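Local atomic coordinates of beta-fructofuranosidase (Arthrobacter, PDB entry 3WPU), a protein that belongs to the levansucrase/invertase family of carbohydrate-active enzymes, whose catalytic domain folds as a five-bladed beta-propeller. Residues A[149-154]-A[197-202]; A[158-163]-A[179-184]. All blocks are in the same frame, centred on the assembly; numbering follows the deposited sequence.

Contact 1 (A[149-154]-A[197-202]); sequences GQIFED and DPRIAL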
loop_
_atom_site.group_PDB
_atom_site.type_symbol
_atom_site.label_atom_id
_atom_site.label_comp_id
_atom_site.label_asym_id
_atom_site.label_seq_id
_atom_site.Cartn_x
_atom_site.Cartn_y
_atom_site.Cartn_z
ATOM N N GLY A 149 14.065 -16.689 -7.866
ATOM C CA GLY A 149 13.700 -17.628 -8.911
ATOM C C GLY A 149 13.421 -19.024 -8.397
ATOM O O GLY A 149 12.850 -19.821 -9.105
ATOM N N GLN A 150 13.783 -19.310 -7.152
ATOM C CA GLN A 150 13.734 -20.693 -6.651
ATOM C C GLN A 150 12.386 -21.404 -6.682
ATOM O O GLN A 150 12.342 -22.632 -6.802
ATOM C CB GLN A 150 14.340 -20.810 -5.273
ATOM C CG GLN A 150 13.791 -19.957 -4.188
ATOM C CD GLN A 150 14.687 -20.045 -2.959
ATOM O OE1 GLN A 150 14.337 -20.673 -1.992
ATOM N NE2 GLN A 150 15.866 -19.516 -3.058
ATOM N N ILE A 151 11.297 -20.658 -6.553
ATOM C CA ILE A 151 9.967 -21.273 -6.398
ATOM C C ILE A 151 9.302 -21.697 -7.701
ATOM O O ILE A 151 8.291 -22.412 -7.674
ATOM C CB ILE A 151 8.998 -20.347 -5.616
ATOM C CG1 ILE A 151 8.683 -19.061 -6.394
ATOM C CG2 ILE A 151 9.553 -20.070 -4.220
ATOM C CD1 ILE A 151 7.682 -18.148 -5.715
ATOM N N PHE A 152 9.808 -21.212 -8.832
ATOM C CA PHE A 152 9.163 -21.441 -10.125
ATOM C C PHE A 152 9.552 -22.765 -10.757
ATOM O O PHE A 152 10.722 -23.013 -11.028
ATOM C CB PHE A 152 9.447 -20.283 -11.071
ATOM C CG PHE A 152 8.856 -18.995 -10.580
ATOM C CD1 PHE A 152 7.483 -18.773 -10.654
ATOM C CD2 PHE A 152 9.661 -18.036 -9.977
ATOM C CE1 PHE A 152 6.934 -17.601 -10.146
ATOM C CE2 PHE A 152 9.115 -16.868 -9.488
ATOM C CZ PHE A 152 7.746 -16.655 -9.579
ATOM N N GLU A 153 8.549 -23.614 -10.954
ATOM C CA GLU A 153 8.746 -24.895 -11.612
ATOM C C GLU A 153 9.328 -24.664 -13.013
ATOM O O GLU A 153 10.315 -25.300 -13.400
ATOM C CB GLU A 153 7.416 -25.654 -11.679
ATOM C CG GLU A 153 6.869 -26.135 -10.318
ATOM C CD GLU A 153 5.941 -25.145 -9.570
ATOM O OE1 GLU A 153 6.008 -23.937 -9.797
ATOM O OE2 GLU A 153 5.118 -25.592 -8.714
ATOM N N ASP A 154 8.738 -23.726 -13.750
ATOM C CA ASP A 154 9.172 -23.341 -15.092
ATOM C C ASP A 154 10.247 -22.259 -15.024
ATOM O O ASP A 154 9.971 -21.073 -14.800
ATOM C CB ASP A 154 7.972 -22.888 -15.920
ATOM C CG ASP A 154 8.318 -22.578 -17.367
ATOM O OD1 ASP A 154 9.505 -22.536 -17.729
ATOM O OD2 ASP A 154 7.365 -22.367 -18.141
ATOM N N ASP A 197 3.231 -15.086 -14.010
ATOM C CA ASP A 197 3.061 -15.952 -12.840
ATOM C C ASP A 197 3.496 -15.195 -11.602
ATOM O O ASP A 197 4.647 -15.287 -11.190
ATOM C CB ASP A 197 3.871 -17.223 -13.031
ATOM C CG ASP A 197 3.570 -18.293 -11.994
ATOM O OD1 ASP A 197 2.930 -18.024 -10.971
ATOM O OD2 ASP A 197 4.050 -19.420 -12.207
ATOM N N PRO A 198 2.560 -14.427 -11.013
ATOM C CA PRO A 198 2.795 -13.714 -9.770
ATOM C C PRO A 198 2.370 -14.567 -8.588
ATOM O O PRO A 198 1.243 -15.062 -8.569
ATOM C CB PRO A 198 1.876 -12.514 -9.884
ATOM C CG PRO A 198 0.727 -12.972 -10.725
ATOM C CD PRO A 198 1.238 -14.111 -11.588
ATOM N N ARG A 199 3.236 -14.671 -7.593
ATOM C CA ARG A 199 2.932 -15.475 -6.396
ATOM C C ARG A 199 3.206 -14.695 -5.142
ATOM O O ARG A 199 4.140 -13.886 -5.093
ATOM C CB ARG A 199 3.739 -16.751 -6.398
ATOM C CG ARG A 199 3.541 -17.567 -7.670
ATOM C CD ARG A 199 4.162 -18.939 -7.578
ATOM N NE ARG A 199 4.096 -19.645 -8.852
ATOM C CZ ARG A 199 4.617 -20.852 -9.061
ATOM N NH1 ARG A 199 5.162 -21.530 -8.062
ATOM N NH2 ARG A 199 4.568 -21.393 -10.266
ATOM N N ILE A 200 2.437 -14.978 -4.087
ATOM C CA ILE A 200 2.686 -14.359 -2.803
ATOM C C ILE A 200 3.674 -15.273 -2.088
ATOM O O ILE A 200 3.460 -16.485 -1.985
ATOM C CB ILE A 200 1.373 -14.137 -2.011
ATOM C CG1 ILE A 200 0.572 -13.034 -2.690
ATOM C CG2 ILE A 200 1.679 -13.801 -0.564
ATOM C CD1 ILE A 200 -0.832 -12.836 -2.190
ATOM N N ALA A 201 4.767 -14.681 -1.640
ATOM C CA ALA A 201 5.927 -15.403 -1.143
ATOM C C ALA A 201 6.448 -14.783 0.132
ATOM O O ALA A 201 6.109 -13.645 0.474
ATOM C CB ALA A 201 7.028 -15.407 -2.196
ATOM N N LEU A 202 7.296 -15.547 0.826
ATOM C CA LEU A 202 7.915 -15.125 2.079
ATOM C C LEU A 202 9.398 -15.434 2.023
ATOM O O LEU A 202 9.782 -16.496 1.547
ATOM C CB LEU A 202 7.346 -15.926 3.252
ATOM C CG LEU A 202 8.064 -15.888 4.599
ATOM C CD1 LEU A 202 8.028 -14.504 5.205
ATOM C CD2 LEU A 202 7.426 -16.894 5.587
#
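F152 and D197, their CA atoms 8.6 Å apart, and I151 and A201, with CA atoms 8.9 Å apart, are the nearest backbone pairs where the loop 149-154 lies across strand 197-202, at a separation that leaves the joining of the two segments to side chains. R199 carries most of the contact. Its chain runs extended from CG to NE, and its guanidinium is held by two carboxylates within the contact, with D224 as a third from outside it. D197, two residues back on the same strand, takes it side-on: NE donates to OD1 of D197 at 2.9 Å in a nearly straight bond (169°), and NH2 reaches OD2 of D197 at 2.8 Å. From the loop, E153 presents a single oxygen to the end of the group. OE1 of E153 accepts from NH2 of R199 at 3.0 Å and from NH1 of R199 at 3.1 Å; it lies in the guanidinium plane and is met on its syn side, while the carboxylate itself is turned 60° against that plane. F152 comes over one face of the guanidinium, its CD1 above the rim and not the centre. With the two planes 61° apart, this is no parallel stack. The ring's CD1 edge also meets D197, whose OD2 lies in the ring plane, 3.8 Å from CD1 of F152. I151 adds an apolar touch alongside, CD1 to CD of R199. The salt bridge to D224 is made by NH1 of R199. The principle illustrated is charge sharing: E153 and D197 remain 5.5 Å apart between OE1 and OD2, and one buried arginine among three acids probably offsets part of their repulsion while tying an irregular loop to a propeller strand.

Contact 2 (A[158-163]-A[179-184]); sequences SHQTQW and FTDVAF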
loop_
_atom_site.group_PDB
_atom_site.type_symbol
_atom_site.label_atom_id
_atom_site.label_comp_id
_atom_site.label_asym_id
_atom_site.label_seq_id
_atom_site.Cartn_x
_atom_site.Cartn_y
_atom_site.Cartn_z
ATOM N N SER A 158 11.643 -15.075 -18.931
ATOM C CA SER A 158 12.421 -14.003 -19.574
ATOM C C SER A 158 12.726 -12.861 -18.600
ATOM O O SER A 158 13.709 -12.137 -18.762
ATOM C CB SER A 158 11.670 -13.453 -20.760
ATOM O OG SER A 158 10.365 -13.007 -20.419
ATOM N N HIS A 159 11.859 -12.695 -17.606
ATOM C CA HIS A 159 11.979 -11.631 -16.598
ATOM C C HIS A 159 11.572 -12.242 -15.282
ATOM O O HIS A 159 10.783 -13.182 -15.260
ATOM C CB HIS A 159 11.061 -10.454 -16.899
ATOM C CG HIS A 159 11.298 -9.827 -18.234
ATOM N ND1 HIS A 159 10.901 -10.413 -19.420
ATOM C CD2 HIS A 159 11.883 -8.654 -18.568
ATOM C CE1 HIS A 159 11.256 -9.634 -20.428
ATOM N NE2 HIS A 159 11.841 -8.557 -19.937
ATOM N N GLN A 160 12.112 -11.718 -14.194
ATOM C CA GLN A 160 11.789 -12.269 -12.887
ATOM C C GLN A 160 11.964 -11.110 -11.907
ATOM O O GLN A 160 13.060 -10.581 -11.745
ATOM C CB GLN A 160 12.682 -13.472 -12.592
ATOM C CG GLN A 160 12.080 -14.531 -11.658
ATOM C CD GLN A 160 12.097 -14.140 -10.197
ATOM O OE1 GLN A 160 13.109 -14.259 -9.530
ATOM N NE2 GLN A 160 10.945 -13.682 -9.683
ATOM N N THR A 161 10.863 -10.708 -11.286
ATOM C CA THR A 161 10.846 -9.507 -10.453
ATOM C C THR A 161 10.350 -9.794 -9.070
ATOM O O THR A 161 9.745 -10.825 -8.815
ATOM C CB THR A 161 9.919 -8.435 -11.009
ATOM O OG1 THR A 161 8.561 -8.899 -11.045
ATOM C CG2 THR A 161 10.322 -8.066 -12.386
ATOM N N GLN A 162 10.628 -8.838 -8.198
ATOM C CA GLN A 162 10.033 -8.748 -6.882
ATOM C C GLN A 162 9.142 -7.521 -6.883
ATOM O O GLN A 162 9.567 -6.417 -7.239
ATOM C CB GLN A 162 11.070 -8.665 -5.774
ATOM C CG GLN A 162 12.024 -9.843 -5.731
ATOM C CD GLN A 162 13.460 -9.455 -6.002
ATOM O OE1 GLN A 162 13.897 -8.393 -5.601
ATOM N NE2 GLN A 162 14.215 -10.348 -6.633
ATOM N N TRP A 163 7.877 -7.756 -6.575
ATOM C CA TRP A 163 6.870 -6.706 -6.457
ATOM C C TRP A 163 6.453 -6.544 -4.970
ATOM O O TRP A 163 7.010 -7.235 -4.110
ATOM C CB TRP A 163 5.723 -7.029 -7.420
ATOM C CG TRP A 163 5.985 -6.682 -8.883
ATOM C CD1 TRP A 163 7.119 -6.154 -9.431
ATOM C CD2 TRP A 163 5.064 -6.869 -9.950
ATOM N NE1 TRP A 163 6.942 -5.974 -10.795
ATOM C CE2 TRP A 163 5.686 -6.405 -11.138
ATOM C CE3 TRP A 163 3.757 -7.340 -10.019
ATOM C CZ2 TRP A 163 5.036 -6.445 -12.384
ATOM C CZ3 TRP A 163 3.100 -7.365 -11.269
ATOM C CH2 TRP A 163 3.749 -6.912 -12.427
ATOM N N PHE A 179 6.223 -10.760 0.030
ATOM C CA PHE A 179 6.315 -10.029 -1.225
ATOM C C PHE A 179 5.656 -10.774 -2.370
ATOM O O PHE A 179 5.134 -11.859 -2.208
ATOM C CB PHE A 179 7.777 -9.673 -1.522
ATOM C CG PHE A 179 8.643 -10.858 -1.893
ATOM C CD1 PHE A 179 9.050 -11.061 -3.210
ATOM C CD2 PHE A 179 9.041 -11.781 -0.919
ATOM C CE1 PHE A 179 9.850 -12.154 -3.553
ATOM C CE2 PHE A 179 9.831 -12.870 -1.260
ATOM C CZ PHE A 179 10.227 -13.048 -2.574
ATOM N N THR A 180 5.637 -10.139 -3.529
ATOM C CA THR A 180 5.076 -10.729 -4.717
ATOM C C THR A 180 6.222 -11.137 -5.617
ATOM O O THR A 180 6.989 -10.292 -6.096
ATOM C CB THR A 180 4.120 -9.781 -5.452
ATOM O OG1 THR A 180 3.212 -9.146 -4.530
ATOM C CG2 THR A 180 3.333 -10.526 -6.544
ATOM N N ASP A 181 6.329 -12.434 -5.863
ATOM C CA ASP A 181 7.447 -13.006 -6.591
ATOM C C ASP A 181 6.908 -13.346 -7.972
ATOM O O ASP A 181 5.977 -14.130 -8.075
ATOM C CB ASP A 181 7.963 -14.243 -5.844
ATOM C CG ASP A 181 9.380 -14.668 -6.286
ATOM O OD1 ASP A 181 10.050 -13.930 -7.062
ATOM O OD2 ASP A 181 9.852 -15.744 -5.861
ATOM N N VAL A 182 7.440 -12.716 -9.025
ATOM C CA VAL A 182 6.792 -12.771 -10.331
ATOM C C VAL A 182 7.722 -13.268 -11.435
ATOM O O VAL A 182 8.888 -12.834 -11.557
ATOM C CB VAL A 182 6.226 -11.393 -10.753
ATOM C CG1 VAL A 182 5.277 -11.525 -11.935
ATOM C CG2 VAL A 182 5.494 -10.734 -9.596
ATOM N N ALA A 183 7.210 -14.174 -12.254
ATOM C CA ALA A 183 7.939 -14.669 -13.431
ATOM C C ALA A 183 7.154 -14.342 -14.697
ATOM O O ALA A 183 5.941 -14.514 -14.756
ATOM C CB ALA A 183 8.190 -16.165 -13.341
ATOM N N PHE A 184 7.864 -13.839 -15.708
ATOM C CA PHE A 184 7.282 -13.507 -16.986
ATOM C C PHE A 184 7.898 -14.401 -18.045
ATOM O O PHE A 184 9.080 -14.762 -17.943
ATOM C CB PHE A 184 7.575 -12.065 -17.397
ATOM C CG PHE A 184 7.066 -11.021 -16.425
ATOM C CD1 PHE A 184 5.924 -10.284 -16.708
ATOM C CD2 PHE A 184 7.746 -10.766 -15.231
ATOM C CE1 PHE A 184 5.475 -9.316 -15.821
ATOM C CE2 PHE A 184 7.312 -9.773 -14.356
ATOM C CZ PHE A 184 6.161 -9.074 -14.646
#
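F184 and W163, the residues with most surface covered here, meet on one face of an antiparallel hairpin, with V182 beside them. The ring of F184 turns its edge toward the face of the W163 six-membered ring in an offset edge-to-face pair, planes at 69° and centroids 5.8 Å apart; CZ of F184 comes to 3.6 Å from CZ2 of W163. CG2 of V182 meets the indole obliquely, 3.8 Å from CE3 of W163. CG2 stands there because it lies anti to its own carbonyl carbon, with CG1 anti to the backbone N (chi1 -166°). The hydroxyl OG1 of T161 fits between the three, at the edge of the F184 ring and 3.4 Å from CB of V182.

Under these groups the strands pair regularly from W163 with T180 to H159 with F184, where S158 and H159 both face F184 in a classic beta bulge. On the other face, NE2 of Q160 donates to OD1 of D181 at 2.8 Å and to O of V182 at 2.9 Å. That carbonyl also accepts from N of T161, while OE1 of Q160 bonds to T148. W163 is secured by NE1 to the carbonyl of H111. The hairpin thus opposes two chemistries: the apolar group of F184, W163 and V182 on one face and, on the other, the polar pair Q160 and D181, in which one amide bridges a carboxylate and a backbone carbonyl.

How the contacts relate
Strand 174-184 is the common member: it pairs with strand 159-169 in contact 2 and, along its other edge, with strand 197-210, which carries half of contact 1. The centres of the two contacts are about 8 Å apart. Probable hydrogen bonds join them, from N of D181 to O of R199 at 2.7 Å and from N of D197 to O of A183 at 2.9 Å. The loop 149-154 lies over the face bearing D181 and A183, with CD1 of I151 3.2 Å from OD2 of D181. A bound glycerol, probably from the crystallisation liquor, lies about 4 Å from the side chain of W163, a residue of the opposite face.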